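Local coordinates for OmpT protein (Vibrio cholerae serotype O1, PDB 6EHD) that probably forms a water-filled beta-barrel pore of the general porin type, through which small solutes and ions diffuse across the outer membrane, at residues A[83-89]-A[117-123]; A[103-107]-A[251-255]; A[192-198]-A[214-220]; A[244-250]-A[270-276]. The protein carries 1 engineered substitution. All coordinates share one frame. Numbering follows the deposited sequence.

Contact 1. Residues A[83-89]-A[117-123]; sequences SFGKQWT and LHDSQVK
Strands 80-84 and 121-128 pair antiparallel, and both segments turn a corner, at Gly85-Lys86 and Asp119-Ser120, between this pairing and the short antiparallel pair 87-88 with 117-118. Leu117 and Trp88 form a non-hydrogen-bonded pair, CA-CA 4.6 Å; their CB bonds diverge, but Leu117 CD1 comes to 3.7 Å from Trp88 CZ3. Gln87 N donates to His118 O at 3.3 Å; the return bond, His118 N to Gln87 O at 3.3 Å, is weak. Across Asp119 and Ser120 a beta bulge shifts the register by one. Gln121 and Gly85 form a hydrogen-bonded pair, Gly85 N to Gln121 O and Gln121 N to Gly85 O, both 3.1 Å; Gly85 has phi/psi 121/-149, where a CB would strike the preceding carbonyl. Val122 CG1 packs 3.6 Å from Phe84 CE2. Lys123 and Ser83 are likewise hydrogen-bonded, Ser83 N to Lys123 O and Lys123 N to Ser83 O, each 2.8 Å, and Lys123 NZ donates to Trp88 O at 2.9 Å. The corner leads into the long connection 89-116, consistent with the inward-folded loop of general porins. Asp93 of helix 90-94, which Thr89 N-caps, makes a salt bridge with Lys123, while strands 67-77 and 131-138 flank the pair.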
# COMPACT_ATOMS: atom_id res chain seq x y z
N SER A 83 11.61 9.35 -11.78
CA SER A 83 12.00 7.91 -11.61
C SER A 83 11.28 7.05 -12.60
O SER A 83 10.02 7.11 -12.78
CB SER A 83 11.72 7.44 -10.11
OG SER A 83 12.53 8.16 -9.20
N PHE A 84 12.05 6.19 -13.30
CA PHE A 84 11.52 5.32 -14.38
C PHE A 84 11.72 3.85 -14.10
O PHE A 84 12.83 3.43 -13.68
CB PHE A 84 12.31 5.65 -15.77
CG PHE A 84 12.30 7.13 -16.17
CD1 PHE A 84 13.18 8.03 -15.62
CD2 PHE A 84 11.42 7.58 -17.13
CE1 PHE A 84 13.13 9.36 -15.95
CE2 PHE A 84 11.37 8.94 -17.48
CZ PHE A 84 12.20 9.82 -16.87
N GLY A 85 10.73 3.04 -14.51
CA GLY A 85 10.79 1.55 -14.49
C GLY A 85 9.69 0.88 -13.64
O GLY A 85 8.59 1.42 -13.51
N LYS A 86 9.99 -0.27 -13.05
CA LYS A 86 8.99 -1.14 -12.34
C LYS A 86 8.97 -0.64 -10.87
O LYS A 86 10.00 -0.74 -10.17
CB LYS A 86 9.41 -2.60 -12.39
CG LYS A 86 8.44 -3.53 -11.69
CD LYS A 86 8.83 -5.01 -11.76
CE LYS A 86 7.60 -5.84 -11.35
NZ LYS A 86 7.89 -7.28 -11.23
N GLN A 87 7.82 -0.06 -10.44
CA GLN A 87 7.76 0.69 -9.18
C GLN A 87 6.42 0.46 -8.46
O GLN A 87 5.39 0.18 -9.10
CB GLN A 87 7.88 2.22 -9.52
CG GLN A 87 9.25 2.60 -10.07
CD GLN A 87 9.38 4.01 -10.53
OE1 GLN A 87 9.83 4.89 -9.75
NE2 GLN A 87 9.02 4.26 -11.85
N TRP A 88 6.41 0.70 -7.16
CA TRP A 88 5.10 0.80 -6.43
C TRP A 88 4.33 2.04 -6.94
O TRP A 88 5.01 3.04 -7.36
CB TRP A 88 5.28 0.84 -4.92
CG TRP A 88 6.13 -0.27 -4.36
CD1 TRP A 88 7.24 -0.09 -3.59
CD2 TRP A 88 6.07 -1.65 -4.67
NE1 TRP A 88 7.82 -1.29 -3.33
CE2 TRP A 88 7.12 -2.27 -3.98
CE3 TRP A 88 5.22 -2.45 -5.48
CZ2 TRP A 88 7.36 -3.65 -4.07
CZ3 TRP A 88 5.44 -3.83 -5.54
CH2 TRP A 88 6.51 -4.41 -4.84
N THR A 89 3.00 2.06 -6.84
CA THR A 89 2.24 3.31 -7.16
C THR A 89 2.53 4.47 -6.18
O THR A 89 2.90 4.25 -5.00
CB THR A 89 0.72 3.08 -7.28
OG1 THR A 89 0.17 2.71 -6.00
CG2 THR A 89 0.37 2.03 -8.31
N LEU A 117 1.06 -1.80 -7.86
CA LEU A 117 2.24 -1.94 -8.70
C LEU A 117 1.90 -1.66 -10.18
O LEU A 117 0.85 -2.11 -10.63
CB LEU A 117 2.68 -3.41 -8.56
CG LEU A 117 3.71 -4.06 -9.49
CD1 LEU A 117 5.04 -3.40 -9.24
CD2 LEU A 117 3.82 -5.57 -9.29
N HIS A 118 2.84 -1.01 -10.90
CA HIS A 118 2.81 -0.88 -12.39
C HIS A 118 4.24 -0.97 -12.86
O HIS A 118 5.18 -0.28 -12.35
CB HIS A 118 2.12 0.42 -12.83
CG HIS A 118 1.76 0.51 -14.31
ND1 HIS A 118 2.72 0.62 -15.31
CD2 HIS A 118 0.55 0.59 -14.93
CE1 HIS A 118 2.09 0.67 -16.49
NE2 HIS A 118 0.79 0.73 -16.28
N ASP A 119 4.44 -1.89 -13.82
CA ASP A 119 5.79 -2.24 -14.32
C ASP A 119 6.47 -1.21 -15.22
O ASP A 119 7.67 -1.31 -15.54
CB ASP A 119 5.72 -3.57 -15.13
CG ASP A 119 5.41 -4.80 -14.27
OD1 ASP A 119 5.30 -4.66 -13.02
OD2 ASP A 119 5.24 -5.90 -14.85
N SER A 120 5.73 -0.24 -15.71
CA SER A 120 6.37 0.75 -16.54
C SER A 120 5.81 2.14 -16.23
O SER A 120 4.92 2.61 -16.94
CB SER A 120 6.21 0.41 -18.04
OG SER A 120 6.84 1.44 -18.77
N GLN A 121 6.34 2.79 -15.17
CA GLN A 121 5.87 4.10 -14.78
C GLN A 121 6.96 5.12 -14.86
O GLN A 121 8.13 4.78 -14.71
CB GLN A 121 5.43 4.11 -13.28
CG GLN A 121 4.23 3.39 -12.92
CD GLN A 121 3.93 3.48 -11.38
OE1 GLN A 121 3.39 4.47 -10.89
NE2 GLN A 121 4.29 2.42 -10.65
N VAL A 122 6.54 6.38 -15.02
CA VAL A 122 7.33 7.53 -14.65
C VAL A 122 6.73 8.17 -13.38
O VAL A 122 5.53 8.50 -13.39
CB VAL A 122 7.30 8.68 -15.68
CG1 VAL A 122 8.45 9.61 -15.44
CG2 VAL A 122 7.25 8.16 -17.08
N LYS A 123 7.56 8.42 -12.36
CA LYS A 123 7.05 9.00 -11.08
C LYS A 123 7.85 10.25 -10.83
O LYS A 123 9.06 10.32 -11.18
CB LYS A 123 7.16 7.97 -9.91
CG LYS A 123 6.14 6.83 -9.99
CD LYS A 123 6.33 5.73 -8.92
CE LYS A 123 6.31 6.25 -7.48
NZ LYS A 123 6.78 5.13 -6.57
O HOH W 1 10.70 10.13 -8.44
O HOH W 2 9.52 4.88 -7.15

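Contact 2. Residues A[103-107]-A[251-255]; sequences FGGTG and YEYVM. With C8E ((hydroxyethyloxy)tri(ethyloxy)octane), chain E.
The carboxylate of Glu252 is held by three hydrogen bonds from a loop turn. Gly105 N donates to Glu252 OE2 at 2.9 Å, almost straight (176°), while Thr106 N at 2.9 Å and Thr106 OG1 at 2.7 Å both donate to Glu252 OE1. Thr106 chi1 is p, which lets its hydroxyl join its own amide on one oxygen. A water extends the set: it accepts from Gly107 N at 3.0 Å and donates weakly to Glu252 OE2 at 2.8 Å. Glu252 reaches out with chi1 m and chi2 t. The loop has no regular structure. Gly105 adopts phi/psi 103/3, a backbone conformation in which a CB would collide with the carbonyl oxygen of Gly104, and at Gly104, whose CA is 3.5 Å from Glu252 OE2, a CB would clash with that oxygen. Strand 251-255 is extended throughout, so Glu252 and Val254 point toward the loop and Tyr253 away. Val254 (chi1 t) brings CG2 to 3.6 Å from Thr106 O and 3.9 Å from Gly107 CA. Behind the strand, Tyr251 and Tyr253 lie against a detergent molecule, Tyr253 CE2 being 3.8 Å from its C13; Tyr253 OH bonds to Asp265. Just before the turn, Phe103 N and Gly104 O are hydrogen-bonded to Glu286 and Asn299. A long loop folded into the barrel and tied to an inward-facing acid of the wall is typical of the constriction loop of general porins.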
# COMPACT_ATOMS: atom_id res chain seq x y z
N PHE A 103 -3.52 -6.65 9.34
CA PHE A 103 -4.96 -6.74 8.97
C PHE A 103 -5.63 -5.46 8.45
O PHE A 103 -6.69 -5.52 7.86
CB PHE A 103 -5.76 -7.27 10.17
CG PHE A 103 -5.30 -8.66 10.67
CD1 PHE A 103 -5.28 -9.74 9.76
CD2 PHE A 103 -4.82 -8.83 11.97
CE1 PHE A 103 -4.80 -11.02 10.18
CE2 PHE A 103 -4.34 -10.09 12.38
CZ PHE A 103 -4.37 -11.17 11.47
N GLY A 104 -5.05 -4.29 8.75
CA GLY A 104 -5.63 -2.99 8.27
C GLY A 104 -5.30 -2.63 6.86
O GLY A 104 -4.59 -3.37 6.16
N GLY A 105 -5.82 -1.46 6.44
CA GLY A 105 -5.79 -0.94 5.07
C GLY A 105 -7.12 -1.07 4.32
O GLY A 105 -7.17 -0.76 3.12
N THR A 106 -8.18 -1.56 4.98
CA THR A 106 -9.42 -1.84 4.23
C THR A 106 -10.07 -0.54 3.71
O THR A 106 -10.82 -0.60 2.72
CB THR A 106 -10.53 -2.55 5.01
OG1 THR A 106 -10.94 -1.78 6.15
CG2 THR A 106 -9.95 -3.94 5.54
N GLY A 107 -9.80 0.58 4.37
CA GLY A 107 -10.39 1.91 4.00
C GLY A 107 -9.59 2.67 2.94
O GLY A 107 -9.93 3.83 2.58
N TYR A 251 -9.68 1.59 13.65
CA TYR A 251 -11.09 1.28 13.26
C TYR A 251 -11.31 1.75 11.82
O TYR A 251 -11.03 2.94 11.48
CB TYR A 251 -12.03 2.07 14.21
CG TYR A 251 -13.54 2.04 13.79
CD1 TYR A 251 -14.34 0.92 14.05
CD2 TYR A 251 -14.08 3.06 13.02
CE1 TYR A 251 -15.66 0.84 13.62
CE2 TYR A 251 -15.41 3.01 12.60
CZ TYR A 251 -16.19 1.90 12.89
OH TYR A 251 -17.55 1.87 12.45
N GLU A 252 -11.82 0.85 10.97
CA GLU A 252 -12.01 1.09 9.57
C GLU A 252 -13.46 0.70 9.16
O GLU A 252 -13.90 -0.46 9.40
CB GLU A 252 -11.02 0.25 8.72
CG GLU A 252 -9.57 0.55 9.09
CD GLU A 252 -8.47 -0.32 8.44
OE1 GLU A 252 -8.80 -1.37 7.81
OE2 GLU A 252 -7.26 0.13 8.46
N TYR A 253 -14.16 1.65 8.55
CA TYR A 253 -15.56 1.36 8.07
C TYR A 253 -15.71 1.76 6.59
O TYR A 253 -15.32 2.89 6.21
CB TYR A 253 -16.52 2.17 8.93
CG TYR A 253 -17.99 2.00 8.52
CD1 TYR A 253 -18.68 0.81 8.81
CD2 TYR A 253 -18.62 2.96 7.68
CE1 TYR A 253 -20.04 0.61 8.40
CE2 TYR A 253 -19.99 2.77 7.28
CZ TYR A 253 -20.66 1.61 7.65
OH TYR A 253 -21.97 1.44 7.17
N VAL A 254 -16.28 0.85 5.77
CA VAL A 254 -16.42 1.07 4.35
C VAL A 254 -17.91 0.71 3.96
O VAL A 254 -18.44 -0.33 4.43
CB VAL A 254 -15.50 0.23 3.50
CG1 VAL A 254 -15.71 0.55 2.00
CG2 VAL A 254 -14.03 0.46 3.94
N MET A 255 -18.57 1.64 3.27
CA MET A 255 -19.95 1.34 2.62
C MET A 255 -19.83 1.26 1.11
O MET A 255 -19.14 2.06 0.49
CB MET A 255 -21.02 2.33 3.09
CG MET A 255 -20.89 3.82 2.93
SD MET A 255 -21.89 4.87 4.15
CE MET A 255 -22.98 3.77 5.00
C1 C8E E . -13.16 11.80 12.89
C2 C8E E . -13.17 10.78 14.02
C3 C8E E . -14.35 9.85 13.85
C4 C8E E . -14.71 9.04 15.11
C5 C8E E . -15.02 7.60 14.73
C6 C8E E . -16.38 7.25 14.18
C7 C8E E . -16.41 6.88 12.68
C8 C8E E . -17.74 6.17 12.32
O9 C8E E . -18.33 6.25 11.01
C10 C8E E . -19.63 6.78 10.78
C11 C8E E . -20.36 5.95 9.79
O12 C8E E . -20.91 4.97 10.66
C13 C8E E . -21.97 4.08 10.27
C14 C8E E . -21.94 2.77 11.07
O15 C8E E . -21.58 2.96 12.46
C16 C8E E . -21.76 1.79 13.31
C17 C8E E . -21.47 1.97 14.82
O18 C8E E . -20.24 2.68 14.97
C19 C8E E . -19.40 2.67 16.15
C20 C8E E . -18.67 4.03 16.24
O21 C8E E . -17.25 3.94 16.13
O HOH W 3 -7.63 1.65 6.09

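Contact 3. Residues A[192-198]-A[214-220]; sequences VTNSYFE and YYNAELD. With C8E ((hydroxyethyloxy)tri(ethyloxy)octane), chain K; C8E ((hydroxyethyloxy)tri(ethyloxy)octane), chain J.
This is a pairing of neighbouring strands in the porin beta-barrel wall: 184-205 and 208-221 form an antiparallel hairpin, and the two segments run at 166° with axes 4.6 Å apart. The register is regular. Thr193-Asp220, Ser195-Glu218 and Phe197-Asn216 are hydrogen-bonded pairs with N-O distances of 2.9 to 3.1 Å, for example Ser195 N to Glu218 O at 3.0 Å and Asn216 N to Phe197 O at 2.9 Å. Asn194-Leu219, Tyr196-Ala217 and Glu198-Tyr215 are the non-hydrogen-bonded pairs, their CA atoms 4.3 to 4.7 Å apart. Side chains alternate. Phe197 lies on the lipid-facing side, one ring face under the alkyl chain of a bound detergent. On the other side Tyr196, Glu198 and Tyr215 face the barrel interior, where their polar ends meet Glu150, His163 and Tyr152 respectively; Asn194 ND2 bonds to Arg109 O, so the loop between helix 90-94 and strand 117-118 rests on this wall. Tyr196 CB packs 4.1 Å from Ala217 CB and 4.0 Å from Tyr215 CE1. Glu198, with chi1 and chi2 both p, places its CB over the face of the Tyr215 ring in a CH-pi contact: Glu198 CB stands 3.4 Å from the centroid of the Tyr215 ring, 11° off the normal.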
# COMPACT_ATOMS: atom_id res chain seq x y z
N VAL A 192 -12.81 -2.41 -16.53
CA VAL A 192 -13.16 -1.72 -15.26
C VAL A 192 -12.17 -0.56 -15.01
O VAL A 192 -10.96 -0.71 -15.24
CB VAL A 192 -13.26 -2.71 -14.09
CG1 VAL A 192 -12.02 -3.57 -13.96
CG2 VAL A 192 -13.57 -2.01 -12.76
N THR A 193 -12.73 0.58 -14.64
CA THR A 193 -11.99 1.80 -14.23
C THR A 193 -12.25 2.04 -12.72
O THR A 193 -13.42 1.95 -12.26
CB THR A 193 -12.47 3.03 -15.05
OG1 THR A 193 -12.20 2.80 -16.45
CG2 THR A 193 -11.69 4.28 -14.73
N ASN A 194 -11.18 2.33 -11.96
CA ASN A 194 -11.29 2.71 -10.52
C ASN A 194 -10.80 4.13 -10.45
O ASN A 194 -9.67 4.35 -10.84
CB ASN A 194 -10.38 1.78 -9.71
CG ASN A 194 -10.51 1.98 -8.19
OD1 ASN A 194 -11.54 2.44 -7.72
ND2 ASN A 194 -9.43 1.59 -7.42
N SER A 195 -11.69 5.08 -10.07
CA SER A 195 -11.39 6.47 -9.87
C SER A 195 -11.49 6.79 -8.35
O SER A 195 -12.46 6.51 -7.72
CB SER A 195 -12.41 7.35 -10.65
OG SER A 195 -12.34 6.95 -12.03
N TYR A 196 -10.47 7.44 -7.79
CA TYR A 196 -10.41 7.60 -6.32
C TYR A 196 -9.82 8.95 -5.87
O TYR A 196 -9.08 9.63 -6.58
CB TYR A 196 -9.67 6.33 -5.69
CG TYR A 196 -8.35 5.98 -6.46
CD1 TYR A 196 -8.42 5.11 -7.56
CD2 TYR A 196 -7.14 6.60 -6.15
CE1 TYR A 196 -7.28 4.82 -8.34
CE2 TYR A 196 -5.98 6.28 -6.91
CZ TYR A 196 -6.07 5.41 -8.03
OH TYR A 196 -4.96 5.10 -8.81
N PHE A 197 -10.20 9.36 -4.67
CA PHE A 197 -9.80 10.60 -4.02
C PHE A 197 -9.81 10.46 -2.52
O PHE A 197 -10.71 9.79 -1.93
CB PHE A 197 -10.78 11.76 -4.50
CG PHE A 197 -10.48 13.08 -3.87
CD1 PHE A 197 -9.36 13.77 -4.24
CD2 PHE A 197 -11.33 13.64 -2.93
CE1 PHE A 197 -9.04 14.99 -3.64
CE2 PHE A 197 -10.98 14.82 -2.31
CZ PHE A 197 -9.86 15.51 -2.69
N GLU A 198 -8.83 11.14 -1.82
CA GLU A 198 -8.71 11.02 -0.40
C GLU A 198 -8.19 12.29 0.23
O GLU A 198 -7.49 13.10 -0.42
CB GLU A 198 -7.70 9.86 -0.05
CG GLU A 198 -6.25 10.10 -0.41
CD GLU A 198 -5.39 10.91 0.59
OE1 GLU A 198 -5.67 10.90 1.79
OE2 GLU A 198 -4.37 11.56 0.16
N TYR A 214 -10.23 9.94 4.97
CA TYR A 214 -11.41 9.73 4.18
C TYR A 214 -11.04 9.26 2.77
O TYR A 214 -10.17 9.90 2.11
CB TYR A 214 -12.19 11.05 4.09
CG TYR A 214 -12.75 11.71 5.34
CD1 TYR A 214 -13.04 10.97 6.50
CD2 TYR A 214 -13.18 13.06 5.31
CE1 TYR A 214 -13.56 11.57 7.66
CE2 TYR A 214 -13.78 13.62 6.43
CZ TYR A 214 -14.05 12.86 7.59
OH TYR A 214 -14.70 13.42 8.70
N TYR A 215 -11.68 8.26 2.21
CA TYR A 215 -11.46 7.84 0.82
C TYR A 215 -12.86 7.67 0.13
O TYR A 215 -13.83 7.19 0.73
CB TYR A 215 -10.67 6.42 0.70
CG TYR A 215 -9.34 6.46 0.01
CD1 TYR A 215 -9.26 6.51 -1.42
CD2 TYR A 215 -8.13 6.44 0.71
CE1 TYR A 215 -8.05 6.57 -2.08
CE2 TYR A 215 -6.90 6.49 0.07
CZ TYR A 215 -6.83 6.60 -1.33
OH TYR A 215 -5.60 6.68 -2.00
N ASN A 216 -12.94 8.05 -1.12
CA ASN A 216 -14.01 7.64 -2.02
C ASN A 216 -13.39 6.90 -3.21
O ASN A 216 -12.32 7.27 -3.71
CB ASN A 216 -14.80 8.83 -2.61
CG ASN A 216 -15.97 9.33 -1.70
OD1 ASN A 216 -16.60 8.61 -0.83
ND2 ASN A 216 -16.33 10.59 -1.94
N ALA A 217 -14.14 5.93 -3.73
CA ALA A 217 -13.80 5.35 -5.02
C ALA A 217 -15.08 5.04 -5.81
O ALA A 217 -16.14 4.83 -5.22
CB ALA A 217 -12.97 4.09 -4.92
N GLU A 218 -14.91 5.06 -7.14
CA GLU A 218 -16.00 4.66 -8.10
C GLU A 218 -15.48 3.67 -9.08
O GLU A 218 -14.44 3.92 -9.74
CB GLU A 218 -16.57 5.90 -8.90
CG GLU A 218 -17.75 5.47 -9.86
CD GLU A 218 -18.59 6.68 -10.26
OE1 GLU A 218 -19.42 7.10 -9.41
OE2 GLU A 218 -18.47 7.16 -11.40
N LEU A 219 -16.15 2.51 -9.13
CA LEU A 219 -15.81 1.44 -10.04
C LEU A 219 -16.90 1.47 -11.17
O LEU A 219 -18.08 1.34 -10.86
CB LEU A 219 -15.85 0.11 -9.35
CG LEU A 219 -14.73 -0.08 -8.28
CD1 LEU A 219 -15.16 -1.17 -7.34
CD2 LEU A 219 -13.38 -0.40 -8.93
N ASP A 220 -16.50 1.75 -12.40
CA ASP A 220 -17.45 1.60 -13.56
C ASP A 220 -16.94 0.66 -14.64
O ASP A 220 -15.72 0.49 -14.84
CB ASP A 220 -18.02 2.91 -14.16
CG ASP A 220 -17.07 4.02 -14.18
OD1 ASP A 220 -16.06 3.86 -14.90
OD2 ASP A 220 -17.32 5.05 -13.51
C1 C8E K . -12.07 19.14 -3.84
C2 C8E K . -12.26 18.65 -5.27
C3 C8E K . -12.92 17.30 -5.29
C4 C8E K . -12.41 16.50 -6.45
C5 C8E K . -13.23 15.28 -6.59
C6 C8E K . -12.72 14.39 -7.70
C7 C8E K . -13.48 13.10 -7.54
C8 C8E K . -13.15 12.02 -8.54
O9 C8E K . -13.90 10.88 -8.06
C10 C8E K . -13.18 9.98 -7.23
C11 C8E K . -14.10 9.42 -6.15
O12 C8E K . -15.26 8.88 -6.76
C1 C8E J . -11.68 20.54 -1.32
C2 C8E J . -10.48 19.67 -1.06
C3 C8E J . -9.74 20.18 0.16
C4 C8E J . -9.10 19.06 0.94
C5 C8E J . -7.86 19.52 1.68
C6 C8E J . -7.85 19.22 3.15
C7 C8E J . -9.08 19.62 3.97
C8 C8E J . -8.64 19.92 5.42
O9 C8E J . -8.01 18.77 5.94
C10 C8E J . -7.78 18.65 7.34
C11 C8E J . -7.42 17.18 7.51
O12 C8E J . -8.59 16.46 7.92
C13 C8E J . -8.44 15.05 7.86
C14 C8E J . -9.80 14.42 7.64
O15 C8E J . -10.68 14.43 8.77
C16 C8E J . -10.74 15.47 9.69
C17 C8E J . -12.12 15.43 10.34
O18 C8E J . -12.05 15.22 11.73
C19 C8E J . -11.70 16.37 12.49
C20 C8E J . -11.60 15.72 13.85
O21 C8E J . -10.54 14.77 13.99
O HOH W 4 -14.29 5.10 -12.38

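Contact 4. Residues A[244-250]-A[270-276]; sequences KTKLYAG and YLGVEYK
Leu247 CD2 and Val273 CG2 meet at 3.8 Å on the outward face, flanked by Ala249 CB against Leu271 CD1 at 4.1 Å and by Thr245 OG1, 3.4 Å from Tyr275 CD1; a detergent touches Leu247, as expected of a lipid-facing surface. On the inner face Tyr248 and Tyr270 both have chi1 p. Each ring lies over the glycine paired with it across the strands, the arrangement called aromatic rescue of glycine: Gly272 CA sits 3.8 Å from the centroid of the Tyr248 ring and Gly250 CA 3.9 Å from that of the Tyr270 ring, each 21° off the normal, as CH-pi contacts. A CB would run into Tyr248 CZ at Gly272 and Tyr270 OH at Gly250. The rings also touch, Tyr248 CD1 to Tyr270 CD1 at 3.9 Å. The strands belong to a hairpin of the porin barrel and run antiparallel at 170°, axes 4.7 Å apart. Lys246-Glu274, Tyr248-Gly272 and Gly250-Tyr270 are the hydrogen-bonded pairs, from Glu274 N to Lys246 O at 2.8 Å to Gly250 N to Tyr270 O at 3.0 Å. The tyrosine hydroxyls bond inward, Tyr248 to Glu286 and Tyr270 to Tyr99 N. Toward the strand ends, Lys276 N donates to Lys244 O at 3.0 Å. Lys246 NZ and Glu274 OE2 stay 4.2 Å apart, but one water bridges them, 2.7 Å from Lys246 NZ and 2.6 Å from Glu274 OE2; Glu274 OE1 bonds to Tyr101.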
# COMPACT_ATOMS: atom_id res chain seq x y z
N LYS A 244 11.43 1.05 23.77
CA LYS A 244 11.40 0.02 22.77
C LYS A 244 10.05 -0.43 22.39
O LYS A 244 9.95 -1.28 21.55
CB LYS A 244 12.19 -1.21 23.28
CG LYS A 244 13.68 -0.91 23.43
CD LYS A 244 14.27 -1.96 24.33
CE LYS A 244 15.76 -2.08 24.27
NZ LYS A 244 16.26 -2.50 22.94
N THR A 245 8.98 0.12 23.01
CA THR A 245 7.71 -0.53 22.93
C THR A 245 6.59 0.47 22.46
O THR A 245 6.47 1.51 23.08
CB THR A 245 7.30 -1.16 24.30
OG1 THR A 245 8.28 -2.13 24.76
CG2 THR A 245 6.07 -1.94 24.14
N LYS A 246 5.83 0.06 21.43
CA LYS A 246 4.73 0.89 20.88
C LYS A 246 3.47 0.10 20.75
O LYS A 246 3.45 -1.03 20.21
CB LYS A 246 5.20 1.47 19.55
CG LYS A 246 4.16 2.34 18.86
CD LYS A 246 4.78 3.17 17.72
CE LYS A 246 4.86 2.51 16.41
NZ LYS A 246 5.59 3.52 15.54
N LEU A 247 2.37 0.66 21.28
CA LEU A 247 1.08 0.06 21.08
C LEU A 247 0.39 0.75 19.86
O LEU A 247 0.57 1.94 19.61
CB LEU A 247 0.15 0.25 22.33
CG LEU A 247 0.67 -0.31 23.69
CD1 LEU A 247 -0.45 -0.26 24.75
CD2 LEU A 247 1.15 -1.71 23.48
N TYR A 248 -0.50 0.03 19.21
CA TYR A 248 -1.23 0.65 18.07
C TYR A 248 -2.63 0.04 17.93
O TYR A 248 -2.95 -1.09 18.37
CB TYR A 248 -0.42 0.49 16.77
CG TYR A 248 -0.18 -0.93 16.35
CD1 TYR A 248 -1.08 -1.64 15.59
CD2 TYR A 248 1.03 -1.57 16.73
CE1 TYR A 248 -0.83 -2.94 15.17
CE2 TYR A 248 1.29 -2.90 16.33
CZ TYR A 248 0.38 -3.58 15.58
OH TYR A 248 0.58 -4.89 15.15
N ALA A 249 -3.55 0.82 17.32
CA ALA A 249 -4.97 0.36 17.12
C ALA A 249 -5.65 1.14 16.00
O ALA A 249 -5.22 2.28 15.66
CB ALA A 249 -5.77 0.53 18.45
N GLY A 250 -6.65 0.54 15.36
CA GLY A 250 -7.45 1.30 14.37
C GLY A 250 -8.82 0.72 14.17
O GLY A 250 -9.10 -0.47 14.50
N TYR A 270 -8.32 -3.38 14.63
CA TYR A 270 -7.06 -4.06 15.01
C TYR A 270 -6.51 -3.45 16.27
O TYR A 270 -6.70 -2.24 16.56
CB TYR A 270 -6.01 -4.12 13.83
CG TYR A 270 -5.55 -2.77 13.31
CD1 TYR A 270 -4.56 -1.99 13.97
CD2 TYR A 270 -6.18 -2.21 12.16
CE1 TYR A 270 -4.21 -0.75 13.46
CE2 TYR A 270 -5.84 -0.95 11.66
CZ TYR A 270 -4.87 -0.21 12.32
OH TYR A 270 -4.55 1.05 11.82
N LEU A 271 -5.76 -4.28 17.05
CA LEU A 271 -5.02 -3.80 18.21
C LEU A 271 -3.69 -4.63 18.27
O LEU A 271 -3.74 -5.83 18.07
CB LEU A 271 -5.81 -4.20 19.50
CG LEU A 271 -5.24 -3.90 20.89
CD1 LEU A 271 -4.82 -2.46 21.15
CD2 LEU A 271 -6.17 -4.31 22.06
N GLY A 272 -2.56 -3.97 18.46
CA GLY A 272 -1.27 -4.72 18.49
C GLY A 272 -0.21 -4.03 19.25
O GLY A 272 -0.37 -2.93 19.83
N VAL A 273 0.96 -4.74 19.32
CA VAL A 273 2.09 -4.27 20.00
C VAL A 273 3.36 -4.55 19.19
O VAL A 273 3.45 -5.62 18.57
CB VAL A 273 2.25 -4.93 21.41
CG1 VAL A 273 2.31 -6.39 21.37
CG2 VAL A 273 3.46 -4.39 22.16
N GLU A 274 4.26 -3.54 19.15
CA GLU A 274 5.58 -3.62 18.47
C GLU A 274 6.68 -3.53 19.49
O GLU A 274 6.72 -2.58 20.31
CB GLU A 274 5.72 -2.46 17.45
CG GLU A 274 7.13 -2.29 16.75
CD GLU A 274 7.20 -0.86 16.15
OE1 GLU A 274 6.66 -0.64 15.03
OE2 GLU A 274 7.59 0.09 16.87
N TYR A 275 7.73 -4.37 19.35
CA TYR A 275 8.86 -4.30 20.29
C TYR A 275 10.14 -4.36 19.48
O TYR A 275 10.33 -5.31 18.71
CB TYR A 275 8.86 -5.48 21.32
CG TYR A 275 10.03 -5.49 22.25
CD1 TYR A 275 10.00 -4.75 23.44
CD2 TYR A 275 11.17 -6.26 21.99
CE1 TYR A 275 11.06 -4.71 24.33
CE2 TYR A 275 12.25 -6.20 22.88
CZ TYR A 275 12.19 -5.49 24.05
OH TYR A 275 13.27 -5.38 24.95
N LYS A 276 11.00 -3.37 19.70
CA LYS A 276 12.32 -3.27 18.93
C LYS A 276 13.49 -3.80 19.78
O LYS A 276 13.76 -3.29 20.86
CB LYS A 276 12.57 -1.81 18.54
CG LYS A 276 11.60 -1.37 17.43
CD LYS A 276 11.89 0.12 17.03
CE LYS A 276 10.96 0.62 15.96
NZ LYS A 276 11.41 1.93 15.41
O HOH W 5 8.69 0.07 19.25
O HOH W 6 8.07 2.40 15.79

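In the fold
From the N terminus the chain first enters contact 1, whose second segment closes a 27-residue excursion. Residues 103-107 lie within that excursion and reach across to strand 245-258, so contact 2 crosses contact 1 and spans 143 residues. Contact 3, a local hairpin closure, falls wholly within that span and touches contact 2 where Gly107 O lies 3.3 Å from Tyr215 CB. Contact 4 opens just before 251-255 and closes after it, crossing contact 2 on the shared strand 245-258; there Glu252 OE2 lies 3.7 Å from Tyr270 CE2. Contacts 1 and 4, centres 32 Å apart, lie on opposite sides of the chain's centre, and the inward loop runs between the walls they belong to.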